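Local coordinates for Lmo2470 protein (Listeria monocytogenes EGD-e, PDB 5HL3) that is an internalin with leucine-rich repeats, binds calcium, interacts with host afadin and facilitates crossing of the basement membrane by the bacterium, at residues A[40-43]-A[44-47]; A[56-60]-A[61-65]; A[64-68]-A[69-73]. All blocks are in the same frame, centred on the assembly; numbering follows the deposited sequence.

Contact 1: A[40-43]-A[44-47]; sequences IDQD and DLDA
D41 and D44 hold each other across the first turn of a short helix. D41 N donates to OD2 of D44 at 3.0 Å, and D44 N donates back to OD1 of D41 at 3.1 Å. D44 OD2 is met on its anti side, 28° out of the carboxylate plane. D41 OD1 takes its bond almost end-on. D41 CG sits between its own backbone N and carbonyl carbon (chi1 60°), which turns the carboxylate back over the start of the helix. The two carboxylate planes are close to parallel while the side chains cross at about a right angle. D41 OD1 comes within 3.2 Å of D44 OD2. Two like charges this close would probably repel, but each oxygen also accepts an N-H bond, and a water donates to D41 OD1. This reciprocal pair is a capping box, with D41 as N-cap of helix 42-46 in the N-terminal internalin region. I40 and L45 flank it as a hydrophobic staple: I40 CD1 meets L45 CD2 at 4.1 Å in a buried apolar contact, again about at right angles. Q42, first in the helix, reaches D46 one turn further along. Q42 CG is anti to the backbone N (chi1 -171°) and the chain bends at chi2, bringing the amide alongside the helix. NE2 donates to D46 OD1 at 3.1 Å, nearly straight, with the oxygen in the amide plane but the donor above the carboxylate plane. D46 OD1 also accepts from N72 ND2, and Q42 NE2 also donates to M70 O. L45 CD1 lies beside the Q42 amide.

Contact 2: A[56-60]-A[61-65]; sequences STITN and DSMQL
T59 and S62 exchange two nearly straight hydrogen bonds. The backbone N of T59 donates to OG of S62 at 2.9 Å, with an N-H...O angle of 178°. In return S62 N donates to OG1 of T59 at 3.1 Å. Both hydroxyls stand between their own backbone N and carbonyl carbon (chi1 68° for T59, 48° for S62). T59 OG1 points forward to S62 N, and S62 OG points back to T59 N. The two oxygens, T59 OG1 and S62 OG, come to 3.2 Å. S62 OG also gives its proton to a water, and that water donates to T57 O. The buried serine hydroxyl is thus both acceptor and donor, and the water ties it to the loop before the helix.

Backbone bonds carry the turn onward. M63 N donates to T59 O at 2.9 Å, and Q64 N donates to N60 O at 3.2 Å. The side chain of N60 turns elsewhere: its OD1 accepts from T87 N, which links the helix start to a neighbouring loop.

On the inner side the contact is apolar. CG2 of I58 meets CE of selenomethionine M63 at 3.9 Å. M63 bends at chi2 and chi3 to bring its methyl there, and the two side chains meet at a slant. Helix 21-30 covers this side, with D26 touching I58 and L23 touching M63. T59, the N-cap, and S62 form a capping box at the start of helix 60-63, and I58 and M63 flank it as a hydrophobic staple.

Contact 3: A[64-68]-A[69-73]; sequences QLLER and AMFNN. With CA (calcium ion), chain I.
The bond from A69 N to L66 O, at 3.2 Å, is the last of three consecutive i to i+3 backbone bonds of the 3-10 segment, and the chain is then extended from A69 to F71. L66 O has other neighbours too. It accepts from T94 OG1 and lies at the edge of the F71 ring, near the ring plane, 3.5 Å from CE2. The aromatic C-H edge thus faces this buried carbonyl oxygen.

L66 and F71 also pack through their side chains. CD2 of L66 approaches the ring at CZ, 4.0 Å away, and the two side chains cross at about a right angle. F71 CG is anti to the carbonyl carbon (chi1 -61°), and its ring swings back toward L66. M27 of helix 21-30 touches both residues. F53 and L51 of strand 50-53 touch L66 and F71 respectively, so the pair sits between the N-terminal cap and the first strand of the parallel sheet.

Q64 and E67 pair on the turn. Q64 NE2 donates to E67 OE1 at 3.0 Å, from above the carboxylate plane, though the oxygen lies in the amide plane. R68 NE bonds to V17 O and its NH2 to D16 O.

At the far end N73 OD1 binds a calcium ion at 2.3 Å. Three waters also bind the metal, and one of them donates to N72 O. N73 ND2 is held by D46 O. The segment is part of the connection between the first two strands of the leucine-rich repeat sheet, 50-53 and 76-79. It packs against the N-terminal cap helices and ends in a calcium site at N73.

The three contacts follow one another along the chain in the order 1, 2, 3, at the N-terminal end of the elongated molecule. Contact 1 is on helix 42-46, in the cap before the sheet. Strand 50-53, an outermost strand of the parallel sheet, comes between it and contact 2. Contacts 2 and 3 share Q64 and L65, and their centres are about 13 Å apart. Both are on the connection between the first two strands of the sheet. Contacts 1 and 3 lie closer, about 11 Å between centres, and bonds from D46 to N72 and N73 tie the two parts together. Contacts 1 and 2 do not touch; their nearest atoms are about 9 Å apart.

Contact 1: A[40-43]-A[44-47]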
loop_
_atom_site.group_PDB
_atom_site.type_symbol
_atom_site.label_atom_id
_atom_site.label_comp_id
_atom_site.label_asym_id
_atom_site.label_seq_id
_atom_site.Cartn_x
_atom_site.Cartn_y
_atom_site.Cartn_z
ATOM N N ILE A 40 34.580 -3.388 26.800
ATOM C CA ILE A 40 34.261 -2.149 26.081
ATOM C C ILE A 40 34.180 -0.976 27.034
ATOM O O ILE A 40 33.921 -1.127 28.223
ATOM C CB ILE A 40 32.947 -2.256 25.279
ATOM C CG1 ILE A 40 31.759 -2.643 26.166
ATOM C CG2 ILE A 40 33.142 -3.190 24.100
ATOM C CD1 ILE A 40 30.417 -2.333 25.530
ATOM N N ASP A 41 34.405 0.220 26.477
ATOM C CA ASP A 41 34.279 1.455 27.247
ATOM C C ASP A 41 33.345 2.412 26.512
ATOM O O ASP A 41 32.814 2.103 25.452
ATOM C CB ASP A 41 35.646 2.067 27.556
ATOM C CG ASP A 41 36.456 2.434 26.338
ATOM O OD1 ASP A 41 35.906 2.628 25.237
ATOM O OD2 ASP A 41 37.718 2.553 26.484
ATOM N N GLN A 42 33.114 3.582 27.083
ATOM C CA GLN A 42 32.161 4.520 26.492
ATOM C C GLN A 42 32.607 4.971 25.095
ATOM O O GLN A 42 31.775 5.178 24.209
ATOM C CB GLN A 42 31.901 5.716 27.422
ATOM C CG GLN A 42 30.763 6.604 26.957
ATOM C CD GLN A 42 29.434 5.866 26.890
ATOM O OE1 GLN A 42 29.053 5.199 27.852
ATOM N NE2 GLN A 42 28.716 6.008 25.792
ATOM N N ASP A 43 33.913 5.100 24.874
ATOM C CA ASP A 43 34.414 5.455 23.532
ATOM C C ASP A 43 33.994 4.415 22.499
ATOM O O ASP A 43 33.677 4.764 21.357
ATOM C CB ASP A 43 35.940 5.578 23.516
ATOM C CG ASP A 43 36.458 6.970 23.893
ATOM O OD1 ASP A 43 35.697 7.841 24.372
ATOM O OD2 ASP A 43 37.678 7.216 23.675
ATOM N N ASP A 44 33.967 3.131 22.863
ATOM C CA ASP A 44 33.557 2.099 21.915
ATOM C C ASP A 44 32.084 2.278 21.521
ATOM O O ASP A 44 31.714 2.113 20.362
ATOM C CB ASP A 44 33.771 0.712 22.510
ATOM C CG ASP A 44 35.222 0.349 22.711
ATOM O OD1 ASP A 44 36.066 0.635 21.841
ATOM O OD2 ASP A 44 35.531 -0.225 23.751
ATOM N N LEU A 45 31.252 2.606 22.491
ATOM C CA LEU A 45 29.826 2.878 22.236
ATOM C C LEU A 45 29.660 4.140 21.381
ATOM O O LEU A 45 28.838 4.180 20.431
ATOM C CB LEU A 45 29.033 2.975 23.535
ATOM C CG LEU A 45 28.933 1.707 24.365
ATOM C CD1 LEU A 45 28.356 2.054 25.721
ATOM C CD2 LEU A 45 28.124 0.583 23.682
ATOM N N ASP A 46 30.432 5.179 21.696
ATOM C CA ASP A 46 30.327 6.441 20.956
ATOM C C ASP A 46 30.704 6.302 19.486
ATOM O O ASP A 46 30.201 7.063 18.648
ATOM C CB ASP A 46 31.206 7.518 21.603
ATOM C CG ASP A 46 30.710 7.985 22.953
ATOM O OD1 ASP A 46 29.583 7.673 23.381
ATOM O OD2 ASP A 46 31.481 8.674 23.637
ATOM N N ALA A 47 31.543 5.314 19.162
ATOM C CA ALA A 47 31.891 5.070 17.759
ATOM C C ALA A 47 30.732 4.498 16.919
ATOM O O ALA A 47 30.832 4.467 15.696
ATOM C CB ALA A 47 33.093 4.148 17.701
HETATM O O HOH W 1 37.748 2.461 23.235
HETATM O O HOH W 2 33.356 8.374 25.736
HETATM O O HOH W 3 34.029 9.415 22.620
#

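Contact 2: A[56-60]-A[61-65]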
loop_
_atom_site.group_PDB
_atom_site.type_symbol
_atom_site.label_atom_id
_atom_site.label_comp_id
_atom_site.label_asym_id
_atom_site.label_seq_id
_atom_site.Cartn_x
_atom_site.Cartn_y
_atom_site.Cartn_z
ATOM N N SER A 56 17.798 -14.409 16.343
ATOM C CA SER A 56 16.344 -14.568 16.553
ATOM C C SER A 56 15.909 -15.026 17.939
ATOM O O SER A 56 14.706 -15.145 18.181
ATOM C CB SER A 56 15.751 -15.449 15.459
ATOM O OG SER A 56 15.747 -14.745 14.222
ATOM N N THR A 57 16.853 -15.246 18.848
ATOM C CA THR A 57 16.521 -15.539 20.234
ATOM C C THR A 57 16.304 -14.277 21.059
ATOM O O THR A 57 15.908 -14.373 22.204
ATOM C CB THR A 57 17.637 -16.360 20.911
ATOM O OG1 THR A 57 18.866 -15.635 20.820
ATOM C CG2 THR A 57 17.772 -17.741 20.271
ATOM N N ILE A 58 16.580 -13.100 20.496
ATOM C CA ILE A 58 16.314 -11.855 21.218
ATOM C C ILE A 58 14.796 -11.706 21.387
ATOM O O ILE A 58 14.052 -11.954 20.448
ATOM C CB ILE A 58 16.925 -10.643 20.463
ATOM C CG1 ILE A 58 18.467 -10.767 20.456
ATOM C CG2 ILE A 58 16.491 -9.335 21.124
ATOM C CD1 ILE A 58 19.153 -9.776 19.564
ATOM N N THR A 59 14.344 -11.302 22.573
ATOM C CA THR A 59 12.924 -11.119 22.866
ATOM C C THR A 59 12.662 -9.675 23.234
ATOM O O THR A 59 13.598 -8.867 23.309
ATOM C CB THR A 59 12.528 -11.968 24.103
ATOM O OG1 THR A 59 13.175 -11.430 25.271
ATOM C CG2 THR A 59 12.929 -13.423 23.908
ATOM N N ASN A 60 11.406 -9.320 23.461
ATOM C CA ASN A 60 11.116 -7.962 23.931
ATOM C C ASN A 60 11.902 -7.621 25.181
ATOM O O ASN A 60 12.440 -6.521 25.316
ATOM C CB ASN A 60 9.646 -7.776 24.240
ATOM C CG ASN A 60 8.772 -7.803 23.005
ATOM O OD1 ASN A 60 9.267 -7.794 21.891
ATOM N ND2 ASN A 60 7.481 -7.788 23.206
ATOM N N ASP A 61 11.962 -8.580 26.104
ATOM C CA ASP A 61 12.689 -8.365 27.357
ATOM C C ASP A 61 14.175 -8.196 27.170
ATOM O O ASP A 61 14.795 -7.293 27.792
ATOM C CB ASP A 61 12.420 -9.507 28.333
ATOM C CG ASP A 61 11.031 -9.440 28.938
ATOM O OD1 ASP A 61 10.376 -8.367 28.815
ATOM O OD2 ASP A 61 10.607 -10.448 29.557
ATOM N N SER A 62 14.802 -9.032 26.356
ATOM C CA SER A 62 16.235 -8.838 26.158
ATOM C C SER A 62 16.571 -7.595 25.331
ATOM O O SER A 62 17.605 -6.966 25.578
ATOM C CB SER A 62 16.926 -10.117 25.678
ATOM O OG SER A 62 16.275 -10.750 24.607
HETATM N N MSE A 63 15.726 -7.192 24.378
HETATM C CA MSE A 63 16.005 -5.967 23.639
HETATM C C MSE A 63 15.992 -4.772 24.573
HETATM O O MSE A 63 16.710 -3.803 24.354
HETATM C CB MSE A 63 14.987 -5.805 22.492
HETATM C CG MSE A 63 15.430 -4.744 21.467
HETATM SE SE MSE A 63 17.040 -5.234 20.430
HETATM C CE MSE A 63 16.131 -6.082 18.914
ATOM N N GLN A 64 15.170 -4.814 25.621
ATOM C CA GLN A 64 15.107 -3.740 26.618
ATOM C C GLN A 64 16.457 -3.501 27.315
ATOM O O GLN A 64 16.700 -2.399 27.820
ATOM C CB GLN A 64 14.068 -4.114 27.671
ATOM C CG GLN A 64 13.743 -3.019 28.651
ATOM C CD GLN A 64 12.666 -2.108 28.140
ATOM O OE1 GLN A 64 11.693 -2.566 27.469
ATOM N NE2 GLN A 64 12.755 -0.842 28.508
ATOM N N LEU A 65 17.328 -4.512 27.343
ATOM C CA LEU A 65 18.648 -4.379 27.963
ATOM C C LEU A 65 19.500 -3.316 27.274
ATOM O O LEU A 65 20.507 -2.902 27.824
ATOM C CB LEU A 65 19.402 -5.710 27.982
ATOM C CG LEU A 65 18.717 -6.865 28.740
ATOM C CD1 LEU A 65 19.384 -8.182 28.367
ATOM C CD2 LEU A 65 18.749 -6.630 30.250
HETATM O O HOH W 4 16.438 -13.415 24.806
#

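Contact 3: A[64-68]-A[69-73]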
loop_
_atom_site.group_PDB
_atom_site.type_symbol
_atom_site.label_atom_id
_atom_site.label_comp_id
_atom_site.label_asym_id
_atom_site.label_seq_id
_atom_site.Cartn_x
_atom_site.Cartn_y
_atom_site.Cartn_z
ATOM N N GLN A 64 15.170 -4.814 25.621
ATOM C CA GLN A 64 15.107 -3.740 26.618
ATOM C C GLN A 64 16.457 -3.501 27.315
ATOM O O GLN A 64 16.700 -2.399 27.820
ATOM C CB GLN A 64 14.068 -4.114 27.671
ATOM C CG GLN A 64 13.743 -3.019 28.651
ATOM C CD GLN A 64 12.666 -2.108 28.140
ATOM O OE1 GLN A 64 11.693 -2.566 27.469
ATOM N NE2 GLN A 64 12.755 -0.842 28.508
ATOM N N LEU A 65 17.328 -4.512 27.343
ATOM C CA LEU A 65 18.648 -4.379 27.963
ATOM C C LEU A 65 19.500 -3.316 27.274
ATOM O O LEU A 65 20.507 -2.902 27.824
ATOM C CB LEU A 65 19.402 -5.710 27.982
ATOM C CG LEU A 65 18.717 -6.865 28.740
ATOM C CD1 LEU A 65 19.384 -8.182 28.367
ATOM C CD2 LEU A 65 18.749 -6.630 30.250
ATOM N N LEU A 66 19.122 -2.876 26.080
ATOM C CA LEU A 66 19.828 -1.766 25.445
ATOM C C LEU A 66 19.800 -0.491 26.277
ATOM O O LEU A 66 20.679 0.377 26.113
ATOM C CB LEU A 66 19.251 -1.479 24.045
ATOM C CG LEU A 66 19.524 -2.487 22.955
ATOM C CD1 LEU A 66 18.765 -2.102 21.691
ATOM C CD2 LEU A 66 21.004 -2.627 22.634
ATOM N N GLU A 67 18.867 -0.386 27.220
ATOM C CA GLU A 67 18.826 0.806 28.092
ATOM C C GLU A 67 19.988 0.834 29.106
ATOM O O GLU A 67 20.163 1.816 29.810
ATOM C CB GLU A 67 17.495 0.918 28.809
ATOM C CG GLU A 67 17.284 -0.136 29.886
ATOM C CD GLU A 67 15.849 -0.280 30.330
ATOM O OE1 GLU A 67 14.980 0.556 29.966
ATOM O OE2 GLU A 67 15.552 -1.244 31.058
ATOM N N ARG A 68 20.782 -0.238 29.148
ATOM C CA ARG A 68 21.944 -0.310 30.039
ATOM C C ARG A 68 23.172 0.362 29.444
ATOM O O ARG A 68 24.192 0.432 30.112
ATOM C CB ARG A 68 22.265 -1.765 30.357
ATOM C CG ARG A 68 21.139 -2.447 31.150
ATOM C CD ARG A 68 21.207 -3.958 31.043
ATOM N NE ARG A 68 22.416 -4.531 31.646
ATOM C CZ ARG A 68 22.492 -5.057 32.867
ATOM N NH1 ARG A 68 21.455 -5.030 33.685
ATOM N NH2 ARG A 68 23.629 -5.583 33.279
ATOM N N ALA A 69 23.083 0.854 28.212
ATOM C CA ALA A 69 24.217 1.526 27.561
ATOM C C ALA A 69 23.740 2.790 26.867
ATOM O O ALA A 69 22.648 2.811 26.302
ATOM C CB ALA A 69 24.879 0.600 26.538
HETATM N N MSE A 70 24.556 3.835 26.910
HETATM C CA MSE A 70 24.240 5.098 26.245
HETATM C C MSE A 70 24.784 5.119 24.841
HETATM O O MSE A 70 25.993 4.983 24.655
HETATM C CB MSE A 70 24.819 6.258 27.054
HETATM C CG MSE A 70 24.477 7.627 26.451
HETATM SE SE MSE A 70 22.566 8.026 26.266
HETATM C CE MSE A 70 22.196 8.060 28.165
ATOM N N PHE A 71 23.891 5.292 23.863
ATOM C CA PHE A 71 24.236 5.365 22.439
ATOM C C PHE A 71 24.075 6.823 21.977
ATOM O O PHE A 71 23.025 7.227 21.470
ATOM C CB PHE A 71 23.332 4.429 21.634
ATOM C CG PHE A 71 23.465 2.978 22.027
ATOM C CD1 PHE A 71 24.504 2.214 21.552
ATOM C CD2 PHE A 71 22.546 2.386 22.895
ATOM C CE1 PHE A 71 24.633 0.888 21.909
ATOM C CE2 PHE A 71 22.668 1.054 23.252
ATOM C CZ PHE A 71 23.731 0.305 22.759
ATOM N N ASN A 72 25.131 7.589 22.160
ATOM C CA ASN A 72 25.108 9.009 21.894
ATOM C C ASN A 72 25.017 9.364 20.432
ATOM O O ASN A 72 24.477 10.426 20.105
ATOM C CB ASN A 72 26.364 9.664 22.478
ATOM C CG ASN A 72 26.354 9.714 23.993
ATOM O OD1 ASN A 72 25.394 10.243 24.585
ATOM N ND2 ASN A 72 27.398 9.183 24.626
ATOM N N ASN A 73 25.513 8.486 19.546
ATOM C CA ASN A 73 25.623 8.805 18.112
ATOM C C ASN A 73 24.866 7.867 17.187
ATOM O O ASN A 73 24.939 7.999 15.969
ATOM C CB ASN A 73 27.096 8.853 17.722
ATOM C CG ASN A 73 27.821 9.952 18.447
ATOM O OD1 ASN A 73 27.348 11.098 18.474
ATOM N ND2 ASN A 73 28.964 9.631 19.015
HETATM CA CA CA I . 26.667 13.198 17.927
HETATM O O HOH W 5 24.505 12.411 18.159
HETATM O O HOH W 6 27.099 13.253 20.244
HETATM O O HOH W 7 27.240 11.994 15.814
#